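Local coordinates for protein glycoside Hydrolase Family 43_12 (Metagenome, PDB 7JVH) that probably hydrolyses glycosidic bonds in plant cell-wall polysaccharides, as a gut-metagenome enzyme of glycoside hydrolase family 43, subfamily 12, at residues A[255-265]-A[299-307]. Sequence-based numbering, arbitrary orientation.
Sequences AEGGTGDWHSE and ADWAGHADL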
loop_
_atom_site.group_PDB
_atom_site.type_symbol
_atom_site.label_atom_id
_atom_site.label_comp_id
_atom_site.label_asym_id
_atom_site.label_seq_id
_atom_site.Cartn_x
_atom_site.Cartn_y
_atom_site.Cartn_z
ATOM N N ALA A 255 16.954 -5.480 -0.306
ATOM C CA ALA A 255 16.231 -6.284 0.667
ATOM C C ALA A 255 16.683 -7.734 0.506
ATOM O O ALA A 255 16.976 -8.163 -0.617
ATOM C CB ALA A 255 14.723 -6.156 0.461
ATOM N N GLU A 256 16.740 -8.471 1.626
ATOM C CA GLU A 256 17.139 -9.887 1.648
ATOM C C GLU A 256 16.386 -10.625 2.756
ATOM O O GLU A 256 16.166 -10.077 3.831
ATOM C CB GLU A 256 18.653 -10.025 1.858
ATOM C CG GLU A 256 19.158 -11.460 1.971
ATOM C CD GLU A 256 20.641 -11.565 2.276
ATOM O OE1 GLU A 256 21.473 -11.122 1.453
ATOM O OE2 GLU A 256 20.987 -12.122 3.333
ATOM N N GLY A 257 15.990 -11.868 2.466
ATOM C CA GLY A 257 15.259 -12.720 3.383
ATOM C C GLY A 257 13.758 -12.880 3.178
ATOM O O GLY A 257 13.128 -13.661 3.890
ATOM N N GLY A 258 13.173 -12.151 2.228
ATOM C CA GLY A 258 11.742 -12.237 1.970
ATOM C C GLY A 258 10.973 -11.178 2.722
ATOM O O GLY A 258 11.492 -10.641 3.706
ATOM N N THR A 259 9.781 -10.809 2.231
ATOM C CA THR A 259 9.028 -9.715 2.833
ATOM C C THR A 259 8.221 -10.165 4.062
ATOM O O THR A 259 7.362 -9.388 4.552
ATOM C CB THR A 259 8.079 -8.976 1.836
ATOM O OG1 THR A 259 8.713 -8.803 0.577
ATOM C CG2 THR A 259 7.744 -7.599 2.429
ATOM N N GLY A 260 8.531 -11.362 4.591
ATOM C CA GLY A 260 7.983 -11.829 5.854
ATOM C C GLY A 260 8.989 -11.820 7.003
ATOM O O GLY A 260 9.791 -10.883 7.147
ATOM N N ASP A 261 8.957 -12.896 7.801
ATOM C CA ASP A 261 9.722 -13.044 9.042
ATOM C C ASP A 261 11.218 -12.779 8.997
ATOM O O ASP A 261 11.802 -12.385 10.006
ATOM C CB ASP A 261 9.499 -14.452 9.613
ATOM C CG ASP A 261 8.179 -14.575 10.317
ATOM O OD1 ASP A 261 7.328 -13.674 10.141
ATOM O OD2 ASP A 261 8.005 -15.556 11.065
ATOM N N TRP A 262 11.842 -13.022 7.846
ATOM C CA TRP A 262 13.296 -12.922 7.732
ATOM C C TRP A 262 13.736 -11.670 6.961
ATOM O O TRP A 262 14.890 -11.578 6.533
ATOM C CB TRP A 262 13.872 -14.209 7.119
ATOM C CG TRP A 262 15.169 -14.588 7.717
ATOM C CD1 TRP A 262 16.381 -14.651 7.088
ATOM C CD2 TRP A 262 15.409 -14.919 9.087
ATOM N NE1 TRP A 262 17.363 -15.007 7.980
ATOM C CE2 TRP A 262 16.802 -15.178 9.216
ATOM C CE3 TRP A 262 14.589 -15.026 10.221
ATOM C CZ2 TRP A 262 17.390 -15.540 10.433
ATOM C CZ3 TRP A 262 15.171 -15.389 11.435
ATOM C CH2 TRP A 262 16.566 -15.628 11.534
ATOM N N HIS A 263 12.831 -10.684 6.848
ATOM C CA HIS A 263 13.097 -9.465 6.088
ATOM C C HIS A 263 14.288 -8.721 6.700
ATOM O O HIS A 263 14.539 -8.789 7.913
ATOM C CB HIS A 263 11.854 -8.562 6.047
ATOM C CG HIS A 263 11.700 -7.763 4.782
ATOM N ND1 HIS A 263 10.843 -6.681 4.684
ATOM C CD2 HIS A 263 12.275 -7.890 3.563
ATOM C CE1 HIS A 263 10.896 -6.176 3.466
ATOM N NE2 HIS A 263 11.755 -6.896 2.762
ATOM N N SER A 264 15.040 -8.033 5.838
ATOM C CA SER A 264 16.209 -7.256 6.246
ATOM C C SER A 264 16.648 -6.412 5.076
ATOM O O SER A 264 16.121 -6.543 3.987
ATOM C CB SER A 264 17.360 -8.174 6.642
ATOM O OG SER A 264 17.945 -8.665 5.474
ATOM N N GLU A 265 17.625 -5.538 5.308
ATOM C CA GLU A 265 18.261 -4.769 4.255
ATOM C C GLU A 265 19.761 -4.915 4.415
ATOM O O GLU A 265 20.277 -4.866 5.527
ATOM C CB GLU A 265 17.870 -3.306 4.318
ATOM C CG GLU A 265 18.172 -2.559 3.029
ATOM C CD GLU A 265 17.111 -2.723 1.966
ATOM O OE1 GLU A 265 16.070 -3.396 2.217
ATOM O OE2 GLU A 265 17.309 -2.154 0.881
ATOM N N ALA A 299 6.784 -4.126 16.017
ATOM C CA ALA A 299 6.953 -4.102 14.566
ATOM C C ALA A 299 7.792 -5.280 14.088
ATOM O O ALA A 299 8.626 -5.789 14.818
ATOM C CB ALA A 299 7.600 -2.791 14.105
ATOM N N ASP A 300 7.578 -5.678 12.832
ATOM C CA ASP A 300 8.189 -6.865 12.244
ATOM C C ASP A 300 8.392 -6.674 10.730
ATOM O O ASP A 300 7.962 -5.660 10.148
ATOM C CB ASP A 300 7.267 -8.076 12.485
ATOM C CG ASP A 300 7.990 -9.269 13.016
ATOM O OD1 ASP A 300 9.212 -9.358 12.766
ATOM O OD2 ASP A 300 7.377 -10.103 13.706
ATOM N N TRP A 301 9.023 -7.670 10.099
ATOM C CA TRP A 301 9.208 -7.760 8.644
ATOM C C TRP A 301 9.875 -6.517 8.049
ATOM O O TRP A 301 9.475 -6.032 7.000
ATOM C CB TRP A 301 7.888 -8.040 7.904
ATOM C CG TRP A 301 7.096 -9.257 8.368
ATOM C CD1 TRP A 301 7.392 -10.109 9.392
ATOM C CD2 TRP A 301 5.850 -9.717 7.824
ATOM N NE1 TRP A 301 6.424 -11.081 9.503
ATOM C CE2 TRP A 301 5.466 -10.861 8.554
ATOM C CE3 TRP A 301 5.018 -9.267 6.783
ATOM C CZ2 TRP A 301 4.270 -11.549 8.304
ATOM C CZ3 TRP A 301 3.835 -9.954 6.525
ATOM C CH2 TRP A 301 3.470 -11.082 7.283
ATOM N N ALA A 302 10.911 -6.013 8.725
ATOM C CA ALA A 302 11.550 -4.768 8.333
ATOM C C ALA A 302 12.546 -4.983 7.190
ATOM O O ALA A 302 13.503 -5.745 7.321
ATOM C CB ALA A 302 12.231 -4.127 9.530
ATOM N N GLY A 303 12.304 -4.287 6.075
ATOM C CA GLY A 303 13.204 -4.254 4.947
ATOM C C GLY A 303 12.612 -3.468 3.792
ATOM O O GLY A 303 11.638 -2.720 3.965
ATOM N N HIS A 304 13.208 -3.659 2.606
ATOM C CA HIS A 304 12.834 -2.967 1.374
ATOM C C HIS A 304 12.907 -1.454 1.543
ATOM O O HIS A 304 11.905 -0.734 1.437
ATOM C CB HIS A 304 11.448 -3.375 0.854
ATOM C CG HIS A 304 11.336 -3.279 -0.628
ATOM N ND1 HIS A 304 11.213 -4.397 -1.426
ATOM C CD2 HIS A 304 11.388 -2.220 -1.471
ATOM C CE1 HIS A 304 11.168 -4.032 -2.696
ATOM N NE2 HIS A 304 11.276 -2.716 -2.753
ATOM N N ALA A 305 14.129 -0.976 1.799
ATOM C CA ALA A 305 14.376 0.416 2.118
ATOM C C ALA A 305 14.795 1.198 0.897
ATOM O O ALA A 305 15.127 0.631 -0.149
ATOM C CB ALA A 305 15.443 0.514 3.185
ATOM N N ASP A 306 14.778 2.521 1.035
ATOM C CA ASP A 306 15.331 3.431 0.051
ATOM C C ASP A 306 15.819 4.679 0.792
ATOM O O ASP A 306 15.138 5.149 1.722
ATOM C CB ASP A 306 14.251 3.768 -0.965
ATOM C CG ASP A 306 14.762 4.537 -2.169
ATOM O OD1 ASP A 306 15.989 4.620 -2.420
ATOM O OD2 ASP A 306 13.911 5.078 -2.896
ATOM N N LEU A 307 16.994 5.189 0.401
ATOM C CA LEU A 307 17.630 6.329 1.062
ATOM C C LEU A 307 17.417 7.641 0.311
ATOM O O LEU A 307 17.297 7.655 -0.912
ATOM C CB LEU A 307 19.136 6.095 1.193
ATOM C CG LEU A 307 19.610 4.794 1.829
ATOM C CD1 LEU A 307 21.121 4.857 1.978
ATOM C CD2 LEU A 307 18.928 4.525 3.169
#
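Trp301 lays one face of its indole over the backbone of Gly260, whose CA sits 3.6 Å from the centroid of the five-membered ring in a CH-pi contact. With CG anti to the carbonyl carbon (chi1 -54°), the indole reaches Asp261, and Trp301 NE1 donates to Asp261 OD1 at 2.8 Å. That bond is bent (131° at the hydrogen), and the carboxylate oxygen is tilted from the indole plane. An alanine in place of Trp301 would probably uncover Gly260 and leave the Asp261 carboxylate without its N-H partner, free to turn. The His263 imidazole is sandwiched between Thr259 CA over one face and Gly303 CA over the other, the latter 3.5 Å from the ring centroid. Its rotation is further fixed by a nearly straight bond from His263 ND1 to Trp301 O (2.8 Å), which lies in the imidazole plane, although the donor stands above the carbonyl plane. Glu265, bent at chi2 (83°), brings OE1 to Ala305 N at 3.1 Å, the N-H arriving from above the carboxylate plane. The 255-265 loop links strands 249-255 and 265-270 of one four-stranded antiparallel sheet and packs against strand 300-308, outermost in the next, consistent with adjacent blades of the five-bladed beta-propeller of family 43. Leu320 of strand 316-322 touches Thr259 and His263, while Ile322 touches Trp301.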